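Local coordinates for protein mialostatin (Ixodes ricinus, PDB 6ZTK) that inhibits cysteine proteases, including the tick's own midgut cathepsins and several host cathepsins, and so restrains the digestion of blood proteins in the gut, at residues A[55-61]-A[88-93]; A[78-84]-A[115-121]. Residue numbers count along the deposited sequence, not the author numbering.

Contact 1 of 2, residues A[55-61]-A[88-93]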
loop_
_atom_site.group_PDB
_atom_site.type_symbol
_atom_site.label_atom_id
_atom_site.label_comp_id
_atom_site.label_asym_id
_atom_site.label_seq_id
_atom_site.Cartn_x
_atom_site.Cartn_y
_atom_site.Cartn_z
ATOM N N VAL A 55 5.264 9.003 4.521
ATOM C CA VAL A 55 6.410 9.924 4.238
ATOM C C VAL A 55 7.354 10.097 5.419
ATOM O O VAL A 55 8.528 10.435 5.233
ATOM C CB VAL A 55 5.890 11.271 3.700
ATOM C CG1 VAL A 55 5.192 11.172 2.341
ATOM C CG2 VAL A 55 4.959 11.985 4.681
ATOM N N GLU A 56 6.868 9.930 6.671
ATOM C CA GLU A 56 7.701 10.219 7.860
ATOM C C GLU A 56 8.987 9.412 7.835
ATOM O O GLU A 56 8.956 8.246 7.511
ATOM C CB GLU A 56 6.919 9.926 9.136
ATOM C CG GLU A 56 5.958 11.017 9.459
ATOM C CD GLU A 56 6.516 12.301 10.089
ATOM O OE1 GLU A 56 5.818 13.324 9.981
ATOM O OE2 GLU A 56 7.562 12.254 10.809
ATOM N N GLY A 57 10.086 10.114 8.063
ATOM C CA GLY A 57 11.401 9.485 8.243
ATOM C C GLY A 57 12.028 9.000 6.949
ATOM O O GLY A 57 12.953 8.178 7.004
ATOM N N ARG A 58 11.505 9.395 5.803
ATOM C CA ARG A 58 11.975 8.881 4.515
ATOM C C ARG A 58 12.522 10.015 3.661
ATOM O O ARG A 58 12.146 11.180 3.877
ATOM C CB ARG A 58 10.845 8.215 3.731
ATOM C CG ARG A 58 10.224 6.963 4.360
ATOM C CD ARG A 58 9.006 6.575 3.543
ATOM N NE ARG A 58 8.434 5.277 3.895
ATOM C CZ ARG A 58 7.686 5.022 4.947
ATOM N NH1 ARG A 58 7.306 5.982 5.759
ATOM N NH2 ARG A 58 7.223 3.795 5.142
ATOM N N GLU A 59 13.388 9.700 2.706
ATOM C CA GLU A 59 13.722 10.612 1.587
ATOM C C GLU A 59 12.906 10.234 0.368
ATOM O O GLU A 59 12.401 11.102 -0.364
ATOM C CB GLU A 59 15.216 10.512 1.282
ATOM C CG GLU A 59 15.565 11.214 -0.010
ATOM C CD GLU A 59 17.036 11.292 -0.345
ATOM O OE1 GLU A 59 17.806 10.555 0.287
ATOM O OE2 GLU A 59 17.350 12.078 -1.245
ATOM N N TYR A 60 12.753 8.935 0.143
ATOM C CA TYR A 60 12.045 8.386 -1.012
ATOM C C TYR A 60 10.716 7.747 -0.619
ATOM O O TYR A 60 10.653 7.086 0.443
ATOM C CB TYR A 60 12.877 7.321 -1.756
ATOM C CG TYR A 60 14.177 7.809 -2.321
ATOM C CD1 TYR A 60 15.347 7.799 -1.580
ATOM C CD2 TYR A 60 14.193 8.275 -3.604
ATOM C CE1 TYR A 60 16.539 8.249 -2.126
ATOM C CE2 TYR A 60 15.386 8.727 -4.168
ATOM C CZ TYR A 60 16.548 8.704 -3.429
ATOM O OH TYR A 60 17.707 9.155 -4.027
ATOM N N TYR A 61 9.686 7.898 -1.458
ATOM C CA TYR A 61 8.518 7.013 -1.355
ATOM C C TYR A 61 8.957 5.544 -1.415
ATOM O O TYR A 61 9.837 5.195 -2.233
ATOM C CB TYR A 61 7.442 7.288 -2.398
ATOM C CG TYR A 61 6.697 8.578 -2.195
ATOM C CD1 TYR A 61 5.736 8.696 -1.211
ATOM C CD2 TYR A 61 6.930 9.651 -3.023
ATOM C CE1 TYR A 61 5.016 9.884 -1.052
ATOM C CE2 TYR A 61 6.240 10.839 -2.891
ATOM C CZ TYR A 61 5.287 10.955 -1.880
ATOM O OH TYR A 61 4.613 12.155 -1.712
ATOM N N GLN A 88 12.260 0.604 -1.613
ATOM C CA GLN A 88 12.469 2.040 -1.863
ATOM C C GLN A 88 12.174 2.324 -3.331
ATOM O O GLN A 88 12.676 1.578 -4.232
ATOM C CB GLN A 88 13.893 2.416 -1.478
ATOM C CG GLN A 88 14.174 3.906 -1.512
ATOM C CD GLN A 88 15.591 4.177 -1.048
ATOM O OE1 GLN A 88 15.885 4.097 0.160
ATOM N NE2 GLN A 88 16.455 4.467 -1.993
ATOM N N SER A 89 11.402 3.378 -3.620
ATOM C CA SER A 89 11.174 3.832 -5.008
ATOM C C SER A 89 12.244 4.872 -5.357
ATOM O O SER A 89 13.001 5.300 -4.498
ATOM C CB SER A 89 9.812 4.437 -5.266
ATOM O OG SER A 89 9.772 5.813 -4.850
ATOM N N THR A 90 12.229 5.267 -6.617
ATOM C CA THR A 90 13.127 6.343 -7.120
ATOM C C THR A 90 12.538 7.729 -6.932
ATOM O O THR A 90 13.211 8.686 -7.358
ATOM C CB THR A 90 13.424 6.099 -8.596
ATOM O OG1 THR A 90 12.207 6.100 -9.326
ATOM C CG2 THR A 90 14.189 4.799 -8.763
ATOM N N CYS A 91 11.339 7.863 -6.396
ATOM C CA CYS A 91 10.661 9.180 -6.242
ATOM C C CYS A 91 11.084 9.833 -4.917
ATOM O O CYS A 91 10.754 9.305 -3.821
ATOM C CB CYS A 91 9.167 9.068 -6.209
ATOM S SG CYS A 91 8.382 8.783 -7.816
ATOM N N LYS A 92 11.761 10.989 -4.968
ATOM C CA LYS A 92 12.078 11.774 -3.761
ATOM C C LYS A 92 10.795 12.492 -3.324
ATOM O O LYS A 92 10.164 13.179 -4.106
ATOM C CB LYS A 92 13.179 12.802 -4.045
ATOM C CG LYS A 92 14.522 12.160 -4.200
ATOM C CD LYS A 92 15.592 13.144 -4.556
ATOM C CE LYS A 92 16.937 12.468 -4.685
ATOM N NZ LYS A 92 17.951 13.475 -5.075
ATOM N N ILE A 93 10.432 12.352 -2.061
ATOM C CA ILE A 93 9.158 12.956 -1.572
ATOM C C ILE A 93 9.189 14.507 -1.663
ATOM O O ILE A 93 8.193 15.111 -2.011
ATOM C CB ILE A 93 8.989 12.497 -0.125
ATOM C CG1 ILE A 93 8.752 10.992 -0.061
ATOM C CG2 ILE A 93 7.879 13.278 0.589
ATOM C CD1 ILE A 93 9.026 10.377 1.294
HETATM O O HOH W 1 5.694 14.260 -2.934
#

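Contact 2 of 2, residues A[78-84]-A[115-121]. With TRT (fragment of triton X-100), chain C.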
loop_
_atom_site.group_PDB
_atom_site.type_symbol
_atom_site.label_atom_id
_atom_site.label_comp_id
_atom_site.label_asym_id
_atom_site.label_seq_id
_atom_site.Cartn_x
_atom_site.Cartn_y
_atom_site.Cartn_z
ATOM N N VAL A 78 -16.607 0.373 3.404
ATOM C CA VAL A 78 -15.959 -0.859 2.979
ATOM C C VAL A 78 -14.485 -0.798 3.296
ATOM O O VAL A 78 -13.824 0.150 2.908
ATOM C CB VAL A 78 -16.188 -1.076 1.467
ATOM C CG1 VAL A 78 -15.669 -2.438 1.091
ATOM C CG2 VAL A 78 -17.661 -0.921 1.121
ATOM N N ASN A 79 -14.023 -1.743 4.093
ATOM C CA ASN A 79 -12.672 -1.729 4.666
ATOM C C ASN A 79 -11.835 -2.833 4.026
ATOM O O ASN A 79 -12.336 -3.964 3.839
ATOM C CB ASN A 79 -12.730 -1.936 6.173
ATOM C CG ASN A 79 -13.577 -0.868 6.820
ATOM O OD1 ASN A 79 -13.103 0.258 6.987
ATOM N ND2 ASN A 79 -14.828 -1.171 7.105
ATOM N N TYR A 80 -10.585 -2.504 3.754
ATOM C CA TYR A 80 -9.637 -3.402 3.067
ATOM C C TYR A 80 -8.423 -3.582 3.954
ATOM O O TYR A 80 -7.804 -2.593 4.392
ATOM C CB TYR A 80 -9.206 -2.815 1.719
ATOM C CG TYR A 80 -10.318 -2.645 0.752
ATOM C CD1 TYR A 80 -11.078 -1.478 0.788
ATOM C CD2 TYR A 80 -10.701 -3.608 -0.157
ATOM C CE1 TYR A 80 -12.145 -1.296 -0.060
ATOM C CE2 TYR A 80 -11.781 -3.447 -0.999
ATOM C CZ TYR A 80 -12.488 -2.264 -0.983
ATOM O OH TYR A 80 -13.587 -2.165 -1.794
ATOM N N LYS A 81 -8.065 -4.815 4.266
ATOM C CA LYS A 81 -6.838 -5.133 5.008
ATOM C C LYS A 81 -5.874 -5.757 3.997
ATOM O O LYS A 81 -6.183 -6.842 3.456
ATOM C CB LYS A 81 -7.104 -6.069 6.192
ATOM C CG LYS A 81 -5.854 -6.413 6.959
ATOM C CD LYS A 81 -6.199 -7.254 8.202
ATOM C CE LYS A 81 -4.930 -7.663 8.913
ATOM N NZ LYS A 81 -5.215 -8.615 10.022
ATOM N N LEU A 82 -4.802 -5.034 3.704
ATOM C CA LEU A 82 -3.850 -5.392 2.620
ATOM C C LEU A 82 -2.523 -5.786 3.231
ATOM O O LEU A 82 -1.976 -5.046 4.074
ATOM C CB LEU A 82 -3.674 -4.185 1.712
ATOM C CG LEU A 82 -4.952 -3.574 1.172
ATOM C CD1 LEU A 82 -4.591 -2.332 0.334
ATOM C CD2 LEU A 82 -5.712 -4.543 0.335
ATOM N N LYS A 83 -1.959 -6.886 2.724
ATOM C CA LYS A 83 -0.594 -7.283 3.097
ATOM C C LYS A 83 0.270 -7.333 1.852
ATOM O O LYS A 83 -0.166 -7.953 0.901
ATOM C CB LYS A 83 -0.581 -8.649 3.774
ATOM C CG LYS A 83 0.808 -9.075 4.224
ATOM C CD LYS A 83 0.766 -10.520 4.758
ATOM C CE LYS A 83 2.148 -10.992 5.156
ATOM N NZ LYS A 83 2.088 -12.409 5.619
ATOM N N PHE A 84 1.343 -6.573 1.832
ATOM C CA PHE A 84 2.122 -6.416 0.599
ATOM C C PHE A 84 3.567 -6.155 0.912
ATOM O O PHE A 84 3.914 -5.619 1.968
ATOM C CB PHE A 84 1.505 -5.277 -0.231
ATOM C CG PHE A 84 1.285 -3.994 0.510
ATOM C CD1 PHE A 84 2.252 -2.995 0.589
ATOM C CD2 PHE A 84 0.093 -3.827 1.152
ATOM C CE1 PHE A 84 2.052 -1.836 1.320
ATOM C CE2 PHE A 84 -0.114 -2.690 1.903
ATOM C CZ PHE A 84 0.861 -1.692 1.981
ATOM N N CYS A 115 4.379 -5.184 4.731
ATOM C CA CYS A 115 3.500 -4.214 5.394
ATOM C C CYS A 115 2.048 -4.697 5.382
ATOM O O CYS A 115 1.575 -5.364 4.451
ATOM C CB CYS A 115 3.573 -2.934 4.618
ATOM S SG CYS A 115 5.238 -2.223 4.560
ATOM N N THR A 116 1.347 -4.347 6.426
ATOM C CA THR A 116 -0.097 -4.519 6.538
ATOM C C THR A 116 -0.707 -3.140 6.676
ATOM O O THR A 116 -0.274 -2.373 7.579
ATOM C CB THR A 116 -0.451 -5.436 7.714
ATOM O OG1 THR A 116 0.165 -6.718 7.447
ATOM C CG2 THR A 116 -1.934 -5.634 7.845
ATOM N N SER A 117 -1.738 -2.850 5.900
ATOM C CA SER A 117 -2.432 -1.543 5.962
ATOM C C SER A 117 -3.921 -1.771 5.870
ATOM O O SER A 117 -4.349 -2.581 5.061
ATOM C CB SER A 117 -1.951 -0.649 4.851
ATOM O OG SER A 117 -2.580 0.624 4.897
ATOM N N ILE A 118 -4.682 -1.084 6.747
ATOM C CA ILE A 118 -6.149 -1.087 6.642
ATOM C C ILE A 118 -6.603 0.242 6.040
ATOM O O ILE A 118 -6.199 1.274 6.558
ATOM C CB ILE A 118 -6.794 -1.344 7.995
ATOM C CG1 ILE A 118 -6.408 -2.735 8.489
ATOM C CG2 ILE A 118 -8.279 -1.191 7.859
ATOM C CD1 ILE A 118 -6.804 -2.994 9.931
ATOM N N ILE A 119 -7.423 0.158 5.015
ATOM C CA ILE A 119 -7.979 1.342 4.327
ATOM C C ILE A 119 -9.496 1.329 4.520
ATOM O O ILE A 119 -10.155 0.328 4.189
ATOM C CB ILE A 119 -7.591 1.358 2.862
ATOM C CG1 ILE A 119 -6.069 1.336 2.715
ATOM C CG2 ILE A 119 -8.184 2.572 2.180
ATOM C CD1 ILE A 119 -5.685 1.412 1.293
ATOM N N TYR A 120 -9.996 2.447 5.012
ATOM C CA TYR A 120 -11.457 2.691 5.130
ATOM C C TYR A 120 -11.927 3.403 3.869
ATOM O O TYR A 120 -11.301 4.407 3.477
ATOM C CB TYR A 120 -11.710 3.549 6.345
ATOM C CG TYR A 120 -13.090 4.091 6.497
ATOM C CD1 TYR A 120 -14.129 3.276 6.883
ATOM C CD2 TYR A 120 -13.325 5.429 6.297
ATOM C CE1 TYR A 120 -15.416 3.743 7.049
ATOM C CE2 TYR A 120 -14.618 5.932 6.462
ATOM C CZ TYR A 120 -15.649 5.088 6.843
ATOM O OH TYR A 120 -16.908 5.605 7.041
ATOM N N THR A 121 -12.990 2.937 3.253
ATOM C CA THR A 121 -13.549 3.639 2.081
ATOM C C THR A 121 -15.039 3.847 2.233
ATOM O O THR A 121 -15.749 3.068 2.896
ATOM C CB THR A 121 -13.278 2.860 0.793
ATOM O OG1 THR A 121 -14.101 1.700 0.674
ATOM C CG2 THR A 121 -11.837 2.442 0.660
HETATM O O24 TRT C . -10.895 10.232 13.949
HETATM C C23 TRT C . -11.529 10.232 12.704
HETATM C C22 TRT C . -10.494 9.846 11.675
HETATM O O21 TRT C . -10.942 8.726 10.915
HETATM C C20 TRT C . -10.601 7.458 11.464
HETATM C C19 TRT C . -11.857 6.628 11.629
HETATM O O18 TRT C . -12.522 6.506 10.378
HETATM C C17 TRT C . -13.898 6.127 10.489
HETATM C C16 TRT C . -14.087 4.617 10.433
HETATM O O15 TRT C . -12.930 3.965 10.974
HETATM C C12 TRT C . -13.024 2.650 11.377
HETATM C C13 TRT C . -13.745 1.694 10.682
HETATM C C14 TRT C . -13.788 0.383 11.139
HETATM C C11 TRT C . -12.318 2.279 12.503
HETATM C C10 TRT C . -12.344 0.964 12.928
HETATM C C9 TRT C . -13.095 -0.009 12.288
HETATM C C6 TRT C . -13.205 -1.431 12.864
HETATM C C8 TRT C . -14.505 -1.309 13.660
HETATM C C7 TRT C . -12.112 -1.812 13.875
HETATM C C5 TRT C . -13.520 -2.534 11.820
HETATM C C1 TRT C . -12.457 -3.140 10.879
HETATM C C2 TRT C . -11.625 -4.152 11.658
HETATM C C4 TRT C . -11.541 -2.071 10.317
HETATM C C3 TRT C . -13.155 -3.843 9.710
HETATM O O HOH W 2 -14.237 0.561 -1.865
#

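Contact 1 of 2, residues A[55-61]-A[88-93]
At the far end of hairpin 60-74/78-92 in this cystatin, strand pairing continues round a corner at Thr90, with a serine hydroxyl supplementing the backbone bonds. Gln88 runs alongside the Tyr60 ring, its NE2 3.5 Å from Tyr60 CD1. Ser89 then meets Tyr61 twice: both Ser89 N (2.8 Å) and Ser89 OG (2.7 Å) donate to Tyr61 O. Ser89 OG also accepts from Cys91 N at 3.0 Å, an ST turn that carries the chain round its corner. Beyond it, Cys91 O receives Tyr61 N at 3.0 Å, while the Cys91 sulfur forms a disulfide with Cys104. Lys92 faces Tyr60 as an antiparallel non-hydrogen-bonded pair, with 4.4 Å between the CA atoms. Its amine stays beyond salt-bridge range of Glu59, with Lys92 NZ 4.1 Å from Glu59 OE2. Ile93 closes the walk: Ile93 N donates to Glu59 O (2.9 Å), and its CG1 sits 3.6 Å from the Tyr61 ring centroid, almost on the ring normal, a CH-pi contact. Ile93 CG2 touches Val55 CG1 at 3.8 Å, at the foot of the type II turn Val55-Arg58, where Gly57 takes a positive phi. A water bridges Tyr61 OH and Ile93 O. Backbone bonds thus occur on both sides of the corner, Ser89 OG ties the corner to the partner strand, and Ile93, packed on Tyr61 and Val55, contributes apolar packing.

Contact 2 of 2, residues A[78-84]-A[115-121]
Cys115, Phe84 and Tyr80 give up the most surface where strands 78-84 and 115-121 run antiparallel, and show how a regular sheet sorts its side chains. Cys115 and Phe84 form a hydrogen-bonded pair (Phe84 N to Cys115 O 2.9 Å, Cys115 N to Phe84 O 2.8 Å). Cys115 CB lies over the Phe84 ring, 4.2 Å from its centroid, while the sulfur is disulfide-bonded to Cys135. Tyr80 pairs with Ile119 in the same way, and a water links Tyr80 OH to Thr121 OG1, which accepts from the water and donates to Val78 O at 2.7 Å. These residues share their face with Leu82 and Ser117, covered by helix 41-52: the cystatin fold, a sheet wrapped round a helix. The other face carries Asn79, Lys81 and Tyr120; TRT C16, in the Triton fragment's ether chain, lies over one face of the Tyr120 ring, 3.7 Å from Tyr120 CE1. One pairing pattern yields a largely buried side under the helix, its hydroxyls hydrogen-bonded, and a reverse able to hold a detergent.

How the contacts relate
Strand 78-92 is common to both contacts: 78-84 pairs with 115-121 in contact 2, and 88-93 with 55-61 in contact 1 after three intervening residues. Their centres are about 21 Å apart, on opposite sides of the chain's centre, and the segments alternate along the sequence. Strand 78-92 lies between strands 60-74 and 113-122; contact 2 samples one side near its start, contact 1 the other at its end. Contact 2 adjoins the hairpin loop between strands 60-74 and 78-92, whose QxVxG motif in cystatins enters the protease cleft, and supplies Tyr120 to the detergent pocket. Contact 1 lies at the end of that hairpin remote from the loop. Each contains one cysteine of a different disulfide.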